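Long-range contact in HD domain protein (Enterococcus faecalis, PDB 4LRL), which probably hydrolyses deoxyribonucleoside triphosphates as an allosterically regulated, metal-dependent HD-domain triphosphohydrolase: residues C[279-289]-C[329-340]. Sequence-based numbering, arbitrary orientation.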
loop_
_atom_site.group_PDB
_atom_site.type_symbol
_atom_site.label_atom_id
_atom_site.label_comp_id
_atom_site.label_asym_id
_atom_site.label_seq_id
_atom_site.Cartn_x
_atom_site.Cartn_y
_atom_site.Cartn_z
ATOM N N LEU C 279 -10.473 5.203 33.066
ATOM C CA LEU C 279 -9.321 4.571 33.687
ATOM C C LEU C 279 -8.739 5.447 34.816
ATOM O O LEU C 279 -8.416 4.941 35.894
ATOM C CB LEU C 279 -8.252 4.280 32.634
ATOM C CG LEU C 279 -6.890 3.731 33.071
ATOM C CD1 LEU C 279 -7.022 2.338 33.686
ATOM C CD2 LEU C 279 -5.957 3.692 31.866
ATOM N N ASP C 280 -8.618 6.748 34.561
ATOM C CA ASP C 280 -8.034 7.677 35.527
ATOM C C ASP C 280 -8.836 7.641 36.820
ATOM O O ASP C 280 -8.283 7.464 37.906
ATOM C CB ASP C 280 -7.971 9.099 34.940
ATOM C CG ASP C 280 -7.384 10.125 35.911
ATOM O OD1 ASP C 280 -6.232 10.543 35.712
ATOM O OD2 ASP C 280 -8.066 10.529 36.876
ATOM N N HIS C 281 -10.148 7.784 36.686
ATOM C CA HIS C 281 -11.029 7.883 37.835
ATOM C C HIS C 281 -11.181 6.549 38.555
ATOM O O HIS C 281 -11.321 6.505 39.783
ATOM C CB HIS C 281 -12.378 8.424 37.391
ATOM C CG HIS C 281 -12.338 9.859 36.970
ATOM N ND1 HIS C 281 -13.415 10.492 36.389
ATOM C CD2 HIS C 281 -11.351 10.786 37.053
ATOM C CE1 HIS C 281 -13.099 11.755 36.151
ATOM N NE2 HIS C 281 -11.852 11.959 36.542
ATOM N N LEU C 282 -11.145 5.468 37.777
ATOM C CA LEU C 282 -11.136 4.107 38.302
ATOM C C LEU C 282 -9.947 3.859 39.223
ATOM O O LEU C 282 -10.106 3.339 40.320
ATOM C CB LEU C 282 -11.118 3.108 37.142
ATOM C CG LEU C 282 -10.889 1.621 37.417
ATOM C CD1 LEU C 282 -11.982 1.075 38.303
ATOM C CD2 LEU C 282 -10.802 0.853 36.080
ATOM N N LEU C 283 -8.758 4.238 38.778
ATOM C CA LEU C 283 -7.569 4.064 39.595
ATOM C C LEU C 283 -7.621 4.996 40.796
ATOM O O LEU C 283 -7.186 4.637 41.894
ATOM C CB LEU C 283 -6.296 4.310 38.773
ATOM C CG LEU C 283 -6.005 3.324 37.632
ATOM C CD1 LEU C 283 -4.883 3.852 36.777
ATOM C CD2 LEU C 283 -5.662 1.924 38.146
ATOM N N HIS C 284 -8.161 6.193 40.583
ATOM C CA HIS C 284 -8.264 7.159 41.659
ATOM C C HIS C 284 -9.187 6.648 42.769
ATOM O O HIS C 284 -8.862 6.769 43.953
ATOM C CB HIS C 284 -8.736 8.514 41.141
ATOM C CG HIS C 284 -8.658 9.601 42.166
ATOM N ND1 HIS C 284 -9.670 10.519 42.361
ATOM C CD2 HIS C 284 -7.701 9.893 43.082
ATOM C CE1 HIS C 284 -9.330 11.343 43.336
ATOM N NE2 HIS C 284 -8.141 10.984 43.791
ATOM N N ARG C 285 -10.318 6.066 42.370
ATOM C CA ARG C 285 -11.297 5.518 43.303
ATOM C C ARG C 285 -10.709 4.384 44.115
ATOM O O ARG C 285 -10.939 4.300 45.313
ATOM C CB ARG C 285 -12.553 5.031 42.561
ATOM C CG ARG C 285 -13.719 4.617 43.468
ATOM C CD ARG C 285 -14.187 5.754 44.393
ATOM N NE ARG C 285 -15.350 5.356 45.185
ATOM C CZ ARG C 285 -15.888 6.087 46.165
ATOM N NH1 ARG C 285 -15.372 7.270 46.489
ATOM N NH2 ARG C 285 -16.943 5.634 46.830
ATOM N N ALA C 286 -9.959 3.512 43.452
ATOM C CA ALA C 286 -9.275 2.414 44.128
ATOM C C ALA C 286 -8.317 2.924 45.214
ATOM O O ALA C 286 -8.296 2.393 46.319
ATOM C CB ALA C 286 -8.545 1.555 43.128
ATOM N N LYS C 287 -7.544 3.957 44.885
ATOM C CA LYS C 287 -6.623 4.577 45.829
ATOM C C LYS C 287 -7.389 5.142 47.030
ATOM O O LYS C 287 -6.984 4.952 48.184
ATOM C CB LYS C 287 -5.802 5.670 45.125
ATOM C CG LYS C 287 -4.768 6.399 45.995
ATOM C CD LYS C 287 -3.763 7.178 45.125
ATOM C CE LYS C 287 -3.195 8.418 45.828
ATOM N NZ LYS C 287 -2.233 8.115 46.910
ATOM N N GLU C 288 -8.502 5.818 46.750
ATOM C CA GLU C 288 -9.301 6.450 47.804
ATOM C C GLU C 288 -9.917 5.430 48.730
ATOM O O GLU C 288 -9.955 5.634 49.943
ATOM C CB GLU C 288 -10.412 7.307 47.210
ATOM C CG GLU C 288 -9.926 8.633 46.677
ATOM C CD GLU C 288 -10.992 9.346 45.875
ATOM O OE1 GLU C 288 -11.749 8.657 45.148
ATOM O OE2 GLU C 288 -11.068 10.591 45.975
ATOM N N LEU C 289 -10.408 4.339 48.143
ATOM C CA LEU C 289 -11.045 3.269 48.902
ATOM C C LEU C 289 -10.036 2.572 49.812
ATOM O O LEU C 289 -10.349 2.242 50.953
ATOM C CB LEU C 289 -11.743 2.279 47.966
ATOM C CG LEU C 289 -13.079 2.711 47.347
ATOM C CD1 LEU C 289 -13.531 1.677 46.319
ATOM C CD2 LEU C 289 -14.160 2.935 48.394
ATOM N N PHE C 329 -9.131 -5.103 37.704
ATOM C CA PHE C 329 -10.418 -4.487 37.313
ATOM C C PHE C 329 -11.573 -5.506 37.240
ATOM O O PHE C 329 -12.697 -5.203 37.641
ATOM C CB PHE C 329 -10.317 -3.745 35.975
ATOM C CG PHE C 329 -9.271 -2.660 35.941
ATOM C CD1 PHE C 329 -8.774 -2.216 34.724
ATOM C CD2 PHE C 329 -8.771 -2.096 37.117
ATOM C CE1 PHE C 329 -7.807 -1.220 34.674
ATOM C CE2 PHE C 329 -7.808 -1.112 37.073
ATOM C CZ PHE C 329 -7.324 -0.667 35.845
ATOM N N THR C 330 -11.287 -6.701 36.734
ATOM C CA THR C 330 -12.262 -7.788 36.715
ATOM C C THR C 330 -12.750 -8.167 38.123
ATOM O O THR C 330 -13.953 -8.295 38.335
ATOM C CB THR C 330 -11.726 -9.013 35.942
ATOM O OG1 THR C 330 -11.459 -8.623 34.590
ATOM C CG2 THR C 330 -12.729 -10.172 35.950
ATOM N N GLN C 331 -11.831 -8.316 39.080
ATOM C CA GLN C 331 -12.233 -8.569 40.471
ATOM C C GLN C 331 -13.044 -7.392 40.994
ATOM O O GLN C 331 -14.060 -7.587 41.652
ATOM C CB GLN C 331 -11.038 -8.764 41.403
ATOM C CG GLN C 331 -10.003 -9.819 41.023
ATOM C CD GLN C 331 -8.645 -9.493 41.646
ATOM O OE1 GLN C 331 -8.511 -8.501 42.379
ATOM N NE2 GLN C 331 -7.633 -10.309 41.353
ATOM N N TRP C 332 -12.597 -6.174 40.688
ATOM C CA TRP C 332 -13.232 -4.950 41.213
ATOM C C TRP C 332 -14.684 -4.769 40.790
ATOM O O TRP C 332 -15.452 -4.091 41.474
ATOM C CB TRP C 332 -12.432 -3.686 40.865
ATOM C CG TRP C 332 -11.060 -3.630 41.479
ATOM C CD1 TRP C 332 -10.533 -4.489 42.400
ATOM C CD2 TRP C 332 -10.053 -2.639 41.239
ATOM N NE1 TRP C 332 -9.259 -4.108 42.731
ATOM C CE2 TRP C 332 -8.938 -2.973 42.038
ATOM C CE3 TRP C 332 -9.989 -1.493 40.433
ATOM C CZ2 TRP C 332 -7.764 -2.210 42.048
ATOM C CZ3 TRP C 332 -8.817 -0.733 40.442
ATOM C CH2 TRP C 332 -7.723 -1.097 41.242
ATOM N N MET C 333 -15.055 -5.372 39.664
ATOM C CA MET C 333 -16.453 -5.393 39.232
ATOM C C MET C 333 -17.380 -5.915 40.336
ATOM O O MET C 333 -18.556 -5.565 40.370
ATOM C CB MET C 333 -16.616 -6.205 37.941
ATOM C CG MET C 333 -16.335 -5.403 36.660
ATOM S SD MET C 333 -16.587 -6.316 35.108
ATOM C CE MET C 333 -18.309 -6.809 35.263
ATOM N N ASP C 334 -16.833 -6.719 41.249
ATOM C CA ASP C 334 -17.622 -7.363 42.308
ATOM C C ASP C 334 -17.413 -6.786 43.721
ATOM O O ASP C 334 -17.978 -7.293 44.697
ATOM C CB ASP C 334 -17.373 -8.873 42.290
ATOM C CG ASP C 334 -17.684 -9.498 40.937
ATOM O OD1 ASP C 334 -18.643 -9.051 40.268
ATOM O OD2 ASP C 334 -16.962 -10.434 40.537
ATOM N N VAL C 335 -16.612 -5.723 43.812
ATOM C CA VAL C 335 -16.369 -4.988 45.059
ATOM C C VAL C 335 -17.602 -4.147 45.444
ATOM O O VAL C 335 -18.213 -3.530 44.575
ATOM C CB VAL C 335 -15.088 -4.104 44.918
ATOM C CG1 VAL C 335 -15.041 -2.970 45.958
ATOM C CG2 VAL C 335 -13.838 -4.975 45.018
ATOM N N PRO C 336 -17.978 -4.127 46.740
ATOM C CA PRO C 336 -19.190 -3.401 47.124
ATOM C C PRO C 336 -18.978 -1.891 47.291
ATOM O O PRO C 336 -19.169 -1.330 48.379
ATOM C CB PRO C 336 -19.605 -4.071 48.442
ATOM C CG PRO C 336 -18.338 -4.549 49.025
ATOM C CD PRO C 336 -17.399 -4.855 47.883
ATOM N N ASP C 337 -18.559 -1.261 46.205
ATOM C CA ASP C 337 -18.646 0.169 46.048
ATOM C C ASP C 337 -19.248 0.382 44.677
ATOM O O ASP C 337 -18.773 -0.182 43.690
ATOM C CB ASP C 337 -17.271 0.824 46.137
ATOM C CG ASP C 337 -17.324 2.321 45.860
ATOM O OD1 ASP C 337 -17.948 3.057 46.662
ATOM O OD2 ASP C 337 -16.749 2.759 44.835
ATOM N N SER C 338 -20.299 1.187 44.618
ATOM C CA SER C 338 -21.039 1.427 43.386
ATOM C C SER C 338 -20.155 2.042 42.294
ATOM O O SER C 338 -20.108 1.554 41.163
ATOM C CB SER C 338 -22.264 2.304 43.690
ATOM O OG SER C 338 -22.841 2.833 42.506
ATOM N N ILE C 339 -19.439 3.100 42.656
ATOM C CA ILE C 339 -18.605 3.845 41.728
ATOM C C ILE C 339 -17.468 2.998 41.152
ATOM O O ILE C 339 -17.253 2.987 39.932
ATOM C CB ILE C 339 -18.077 5.146 42.394
ATOM C CG1 ILE C 339 -19.238 6.127 42.616
ATOM C CG2 ILE C 339 -16.952 5.791 41.569
ATOM C CD1 ILE C 339 -18.918 7.278 43.567
ATOM N N LEU C 340 -16.750 2.282 42.018
ATOM C CA LEU C 340 -15.621 1.466 41.568
ATOM C C LEU C 340 -16.087 0.327 40.656
ATOM O O LEU C 340 -15.552 0.149 39.555
ATOM C CB LEU C 340 -14.804 0.914 42.750
ATOM C CG LEU C 340 -13.502 0.218 42.335
ATOM C CD1 LEU C 340 -12.371 1.231 42.122
ATOM C CD2 LEU C 340 -13.083 -0.854 43.325
#
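Arg285 and Asp337 are joined by a salt bridge of two hydrogen bonds, the carboxylate lying at the edge of the guanidinium. Arg285 NE gives to Asp337 OD2 at 3.0 Å and Arg285 NH2 to Asp337 OD1 at 2.8 Å, a side-on grip that fixes the rotation of both flat groups, whose planes lie 37° apart. The arginine chain gets there by bending at chi2 (58°), and its NH1 is hydrogen-bonded to Tyr384 OH. Aspartate suits its place doubly: Asp337 is the N-cap of helix 338-348, and its OD2 also accepts from Leu340 N at 2.9 Å, the two donors reaching this oxygen from opposite faces of the carboxylate. The guanidinium is sandwiched between Ile339 CD1, over the centre of one face, and Leu289 CD2, toward the rim of the other.

Inward, Leu340 is a knob in the hole formed by Leu282, Arg285, Ala286 and Leu289. The small Ala286 lets the indole come close, its CB 3.4 Å from Trp332 CH2, while Trp332 NE1 bonds to the carbonyl of Leu299. Branched Leu282 serves two neighbours: CD2 makes a CH-pi contact 3.6 Å from the centroid of the Phe329 ring, only 5° off its normal, while CD1 meets the Trp332 edge and Leu340 CD1. Leu283 CD2 lies at the Phe329 edge. The arrangement is knobs-into-holes packing, with an N-capped helix start tied by a salt bridge, between helices of the HD-associated region.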